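Local coordinates for protein anabena Tic22 (Anabaena sp., PDB 4EV1) that probably acts as a chaperone in protein transport as a cyanobacterial member of the Tic22-like family, associated with thylakoids, at residues I58-R62 with V75-V80; V14-L18 with S215-I219. One frame throughout, in Å; residues are numbered along the deposited sequence.

Contact 1. Residues I58-R62 with V75-V80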
loop_
_atom_site.group_PDB
_atom_site.type_symbol
_atom_site.label_atom_id
_atom_site.label_comp_id
_atom_site.label_asym_id
_atom_site.label_seq_id
_atom_site.Cartn_x
_atom_site.Cartn_y
_atom_site.Cartn_z
ATOM N N ILE A 58 1.489 -9.401 16.284
ATOM C CA ILE A 58 1.782 -9.084 17.675
ATOM C C ILE A 58 1.162 -10.137 18.625
ATOM O O ILE A 58 1.823 -10.613 19.551
ATOM C CB ILE A 58 1.261 -7.669 18.042
ATOM C CG1 ILE A 58 1.989 -6.603 17.230
ATOM C CG2 ILE A 58 1.403 -7.444 19.553
ATOM C CD1 ILE A 58 1.353 -5.153 17.314
ATOM N N ASN A 59 -0.100 -10.492 18.416
ATOM C CA ASN A 59 -0.795 -11.429 19.313
ATOM C C ASN A 59 -0.091 -12.785 19.287
ATOM O O ASN A 59 0.109 -13.428 20.327
ATOM C CB ASN A 59 -2.296 -11.565 18.953
ATOM C CG ASN A 59 -3.060 -10.244 19.114
ATOM O OD1 ASN A 59 -2.553 -9.275 19.705
ATOM N ND2 ASN A 59 -4.257 -10.179 18.552
ATOM N N GLU A 60 0.341 -13.180 18.108
ATOM C CA GLU A 60 1.097 -14.432 17.954
ATOM C C GLU A 60 2.390 -14.413 18.764
ATOM O O GLU A 60 2.682 -15.345 19.535
ATOM C CB GLU A 60 1.394 -14.644 16.480
ATOM C CG GLU A 60 1.571 -16.083 16.076
ATOM C CD GLU A 60 1.767 -16.215 14.593
ATOM O OE1 GLU A 60 1.306 -15.315 13.825
ATOM O OE2 GLU A 60 2.397 -17.216 14.194
ATOM N N LEU A 61 3.155 -13.335 18.627
ATOM C CA LEU A 61 4.395 -13.203 19.367
ATOM C C LEU A 61 4.102 -13.250 20.867
ATOM O O LEU A 61 4.804 -13.918 21.617
ATOM C CB LEU A 61 5.147 -11.906 19.036
ATOM C CG LEU A 61 5.797 -11.701 17.657
ATOM C CD1 LEU A 61 6.469 -10.320 17.644
ATOM C CD2 LEU A 61 6.835 -12.789 17.293
ATOM N N ARG A 62 3.068 -12.520 21.291
ATOM C CA ARG A 62 2.751 -12.400 22.713
ATOM C C ARG A 62 2.338 -13.763 23.263
ATOM O O ARG A 62 2.629 -14.101 24.400
ATOM C CB ARG A 62 1.649 -11.324 22.899
ATOM C CG ARG A 62 1.377 -10.848 24.297
ATOM C CD ARG A 62 0.558 -9.504 24.231
ATOM N NE ARG A 62 1.414 -8.310 24.046
ATOM C CZ ARG A 62 1.062 -7.184 23.398
ATOM N NH1 ARG A 62 -0.123 -7.061 22.827
ATOM N NH2 ARG A 62 1.917 -6.168 23.306
ATOM N N VAL A 75 8.028 -7.967 23.454
ATOM C CA VAL A 75 6.581 -8.136 23.294
ATOM C C VAL A 75 5.751 -7.312 24.292
ATOM O O VAL A 75 4.617 -6.995 24.007
ATOM C CB VAL A 75 6.137 -9.640 23.376
ATOM C CG1 VAL A 75 6.852 -10.455 22.310
ATOM C CG2 VAL A 75 6.363 -10.237 24.797
ATOM N N LYS A 76 6.321 -6.949 25.436
ATOM C CA LYS A 76 5.558 -6.238 26.460
ATOM C C LYS A 76 4.966 -4.887 25.998
ATOM O O LYS A 76 3.886 -4.493 26.462
ATOM C CB LYS A 76 6.399 -6.013 27.705
ATOM C CG LYS A 76 6.721 -7.295 28.513
ATOM C CD LYS A 76 7.849 -7.017 29.495
ATOM C CE LYS A 76 7.958 -8.074 30.624
ATOM N NZ LYS A 76 8.408 -7.414 31.890
ATOM N N SER A 77 5.668 -4.200 25.096
ATOM C CA SER A 77 5.260 -2.876 24.585
ATOM C C SER A 77 4.943 -2.793 23.088
ATOM O O SER A 77 4.838 -1.679 22.530
ATOM C CB SER A 77 6.369 -1.890 24.908
ATOM O OG SER A 77 6.288 -1.517 26.287
ATOM N N LEU A 78 4.716 -3.917 22.425
ATOM C CA LEU A 78 4.405 -3.876 20.974
ATOM C C LEU A 78 2.978 -3.454 20.682
ATOM O O LEU A 78 2.055 -3.883 21.363
ATOM C CB LEU A 78 4.611 -5.245 20.361
ATOM C CG LEU A 78 6.018 -5.694 20.182
ATOM C CD1 LEU A 78 5.944 -7.058 19.524
ATOM C CD2 LEU A 78 6.855 -4.685 19.367
ATOM N N GLN A 79 2.806 -2.651 19.632
ATOM C CA GLN A 79 1.539 -2.173 19.175
ATOM C C GLN A 79 1.647 -1.848 17.682
ATOM O O GLN A 79 2.728 -1.833 17.100
ATOM C CB GLN A 79 1.150 -0.927 19.928
ATOM C CG GLN A 79 2.049 0.336 19.618
ATOM C CD GLN A 79 1.572 1.568 20.369
ATOM O OE1 GLN A 79 1.614 1.613 21.591
ATOM N NE2 GLN A 79 1.083 2.561 19.634
ATOM N N VAL A 80 0.509 -1.582 17.084
ATOM C CA VAL A 80 0.434 -1.187 15.712
ATOM C C VAL A 80 0.440 0.340 15.692
ATOM O O VAL A 80 -0.344 0.964 16.416
ATOM C CB VAL A 80 -0.864 -1.675 15.051
ATOM C CG1 VAL A 80 -0.931 -1.202 13.551
ATOM C CG2 VAL A 80 -0.969 -3.195 15.106
HETATM O O HOH W 1 -0.657 -4.848 21.155
#

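Contact 2. Residues V14-L18 with S215-I219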
loop_
_atom_site.group_PDB
_atom_site.type_symbol
_atom_site.label_atom_id
_atom_site.label_comp_id
_atom_site.label_asym_id
_atom_site.label_seq_id
_atom_site.Cartn_x
_atom_site.Cartn_y
_atom_site.Cartn_z
ATOM N N VAL A 14 -2.961 6.530 1.903
ATOM C CA VAL A 14 -2.944 5.106 2.227
ATOM C C VAL A 14 -2.221 4.927 3.550
ATOM O O VAL A 14 -1.032 5.258 3.649
ATOM C CB VAL A 14 -2.235 4.324 1.123
ATOM C CG1 VAL A 14 -2.231 2.843 1.392
ATOM C CG2 VAL A 14 -2.877 4.620 -0.272
ATOM N N PRO A 15 -2.903 4.398 4.560
ATOM C CA PRO A 15 -2.175 4.081 5.796
ATOM C C PRO A 15 -1.440 2.732 5.707
ATOM O O PRO A 15 -1.933 1.784 5.121
ATOM C CB PRO A 15 -3.270 4.038 6.859
ATOM C CG PRO A 15 -4.461 3.622 6.149
ATOM C CD PRO A 15 -4.328 4.060 4.671
ATOM N N ILE A 16 -0.261 2.675 6.312
ATOM C CA ILE A 16 0.529 1.489 6.365
ATOM C C ILE A 16 0.626 1.181 7.843
ATOM O O ILE A 16 0.797 2.091 8.655
ATOM C CB ILE A 16 1.932 1.762 5.783
ATOM C CG1 ILE A 16 1.810 2.223 4.319
ATOM C CG2 ILE A 16 2.862 0.516 5.946
ATOM C CD1 ILE A 16 1.286 1.200 3.329
ATOM N N TYR A 17 0.519 -0.074 8.223
ATOM C CA TYR A 17 0.567 -0.449 9.673
ATOM C C TYR A 17 1.920 -1.102 10.039
ATOM O O TYR A 17 2.316 -2.069 9.440
ATOM C CB TYR A 17 -0.621 -1.343 9.959
ATOM C CG TYR A 17 -1.909 -0.668 9.572
ATOM C CD1 TYR A 17 -2.425 0.359 10.339
ATOM C CD2 TYR A 17 -2.579 -1.009 8.420
ATOM C CE1 TYR A 17 -3.590 1.003 9.990
ATOM C CE2 TYR A 17 -3.758 -0.345 8.042
ATOM C CZ TYR A 17 -4.249 0.683 8.846
ATOM O OH TYR A 17 -5.421 1.344 8.518
ATOM N N LEU A 18 2.651 -0.493 10.961
ATOM C CA LEU A 18 3.926 -0.938 11.405
ATOM C C LEU A 18 3.762 -1.551 12.779
ATOM O O LEU A 18 2.841 -1.160 13.524
ATOM C CB LEU A 18 4.888 0.227 11.480
ATOM C CG LEU A 18 5.246 0.907 10.150
ATOM C CD1 LEU A 18 6.394 1.899 10.427
ATOM C CD2 LEU A 18 5.611 -0.124 9.010
ATOM N N SER A 215 -9.366 0.496 6.401
ATOM C CA SER A 215 -8.463 1.638 6.617
ATOM C C SER A 215 -9.219 2.971 6.571
ATOM O O SER A 215 -8.889 3.910 7.297
ATOM C CB SER A 215 -7.314 1.591 5.593
ATOM O OG SER A 215 -6.339 0.650 6.019
ATOM N N ARG A 216 -10.187 3.085 5.658
ATOM C CA ARG A 216 -10.972 4.326 5.546
ATOM C C ARG A 216 -11.741 4.574 6.848
ATOM O O ARG A 216 -11.741 5.693 7.357
ATOM C CB ARG A 216 -11.960 4.260 4.372
ATOM C CG ARG A 216 -11.267 4.300 3.007
ATOM C CD ARG A 216 -12.247 4.669 1.930
ATOM N NE ARG A 216 -13.461 3.821 1.898
ATOM C CZ ARG A 216 -13.588 2.688 1.203
ATOM N NH1 ARG A 216 -12.561 2.170 0.527
ATOM N NH2 ARG A 216 -14.754 2.037 1.188
ATOM N N GLU A 217 -12.362 3.518 7.363
ATOM C CA GLU A 217 -13.088 3.527 8.630
ATOM C C GLU A 217 -12.137 3.869 9.794
ATOM O O GLU A 217 -12.429 4.758 10.571
ATOM C CB GLU A 217 -13.737 2.162 8.870
ATOM C CG GLU A 217 -14.543 2.035 10.200
ATOM C CD GLU A 217 -15.154 0.633 10.440
ATOM O OE1 GLU A 217 -14.783 -0.348 9.760
ATOM O OE2 GLU A 217 -15.988 0.505 11.365
ATOM N N TYR A 218 -10.995 3.195 9.874
ATOM C CA TYR A 218 -10.013 3.487 10.915
ATOM C C TYR A 218 -9.573 4.944 10.907
ATOM O O TYR A 218 -9.475 5.573 11.965
ATOM C CB TYR A 218 -8.793 2.594 10.771
ATOM C CG TYR A 218 -7.728 2.878 11.782
ATOM C CD1 TYR A 218 -7.928 2.537 13.115
ATOM C CD2 TYR A 218 -6.548 3.513 11.423
ATOM C CE1 TYR A 218 -6.993 2.800 14.051
ATOM C CE2 TYR A 218 -5.576 3.793 12.385
ATOM C CZ TYR A 218 -5.806 3.428 13.684
ATOM O OH TYR A 218 -4.907 3.696 14.670
ATOM N N ILE A 219 -9.290 5.465 9.709
ATOM C CA ILE A 219 -8.801 6.821 9.544
ATOM C C ILE A 219 -9.848 7.814 10.021
ATOM O O ILE A 219 -9.487 8.792 10.656
ATOM C CB ILE A 219 -8.412 7.133 8.081
ATOM C CG1 ILE A 219 -7.076 6.525 7.737
ATOM C CG2 ILE A 219 -8.336 8.641 7.814
ATOM C CD1 ILE A 219 -6.900 6.412 6.222
HETATM O O HOH W 2 -4.013 0.180 4.399
#

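Contact 1. Residues I58-R62 with V75-V80
Val75 meets the helical segment 58-62 with both its side chain and its backbone. Its CG1 lies 4.0 Å from Leu61 CB, while its carbonyl O receives Arg62 NH2 at 2.9 Å in an almost head-on approach, the C=O...N angle being 179°. Arg62 NE adds a long, weak bond to the same oxygen. From Val75 to Leu78 the chain makes a type I beta turn, whose own backbone bond, Leu78 N to Val75 O, is weak. The arginine braces this turn: its NH2 also donates to Leu78 O, 3.0 Å away, in the carbonyl plane and on a lone pair, and a water links Arg62 NH1 to that oxygen. One nitrogen thus grips the carbonyls at both ends of the turn. A bend at chi3 (-84°) swings the guanidinium round to them, and Ile58 CG2 lies 3.5 Å off one of its faces, toward the rim. The turn lies between helix 69-75 and strand 79-84, and helix 51-63 packs over the start of that strand and its antiparallel neighbour 15-20, with Val19 touching both Ile58 and Leu78. Leu78 starts its side chain toward helix 51-63 and crosses Leu61 at about a right angle, with the two CD1 methyls 3.8 Å apart; its CB rests 4.0 Å from Ile58 CG2. At Gln79 the backbone takes over, since Ile58, extended at chi2 (169°), brings Ile58 CD1 to 3.3 Å from Gln79 C. The same methyl reaches on to Val80, whose CG2 is 3.8 Å from Ile58 CD1.

Contact 2. Residues V14-L18 with S215-I219
Tyr17 CG and Ser215 OG both lie anti to their own carbonyl carbons (chi1 -56° and -80°), and these turns bring the phenol and the serine hydroxyl together between strand 15-18 and helix 215-219. The hydroxyls hydrogen-bond, Tyr17 OH to Ser215 OG 2.8 Å, with the serine oxygen at the edge of the tyrosine ring and in its plane. A water bridges strand and helix: it donates to Pro15 O at 2.7 Å and accepts from Ser215 OG at 2.9 Å. Around this polar centre the packing is apolar. Pro15 pushes its ring corner at the helix, CG 3.5 Å from Ser215 CB, and crosses the Ile219 side chain at a slant, with CG 3.7 Å from Ile219 CD1. On the tyrosine side, Tyr218 runs past Tyr17 in the opposite direction; its CD2 comes to 4.1 Å from Tyr17 CE1, near the plane of the Tyr17 ring. Strand and helix segments run nearly perpendicular (84°), and residues one helical turn apart, Ser215 and Ile219, grip the same proline. The contact ties helix 213-220, the last helix of the chain, back to its first strand, 15-20. Because Ser215 is buried, its hydroxyl would be costly to enclose alone; the phenol and the water satisfy it, and through that water it also reaches the carbonyl of Pro15.

How the contacts relate
Contacts 1 and 2 have centres 19 Å apart, yet they meet through one antiparallel pair of strands: 79-84 begins in contact 1, and 15-20 supplies the strand of contact 2. The junction is Val80 against Tyr17, with Val80 CG1 3.6 Å from Tyr17 CB. Both side chains also touch Ala54 and Arg51 of helix 51-63, the helix that carries the 58-62 side of contact 1, and Tyr218 touches Arg51 too. Contact 1 joins neighbouring parts of the chain, whereas contact 2 brings in the C-terminal helix from 197 residues away. A bound ethanediol, probably from the crystallisation liquor, lies about 4 Å from the Ser215 side chain.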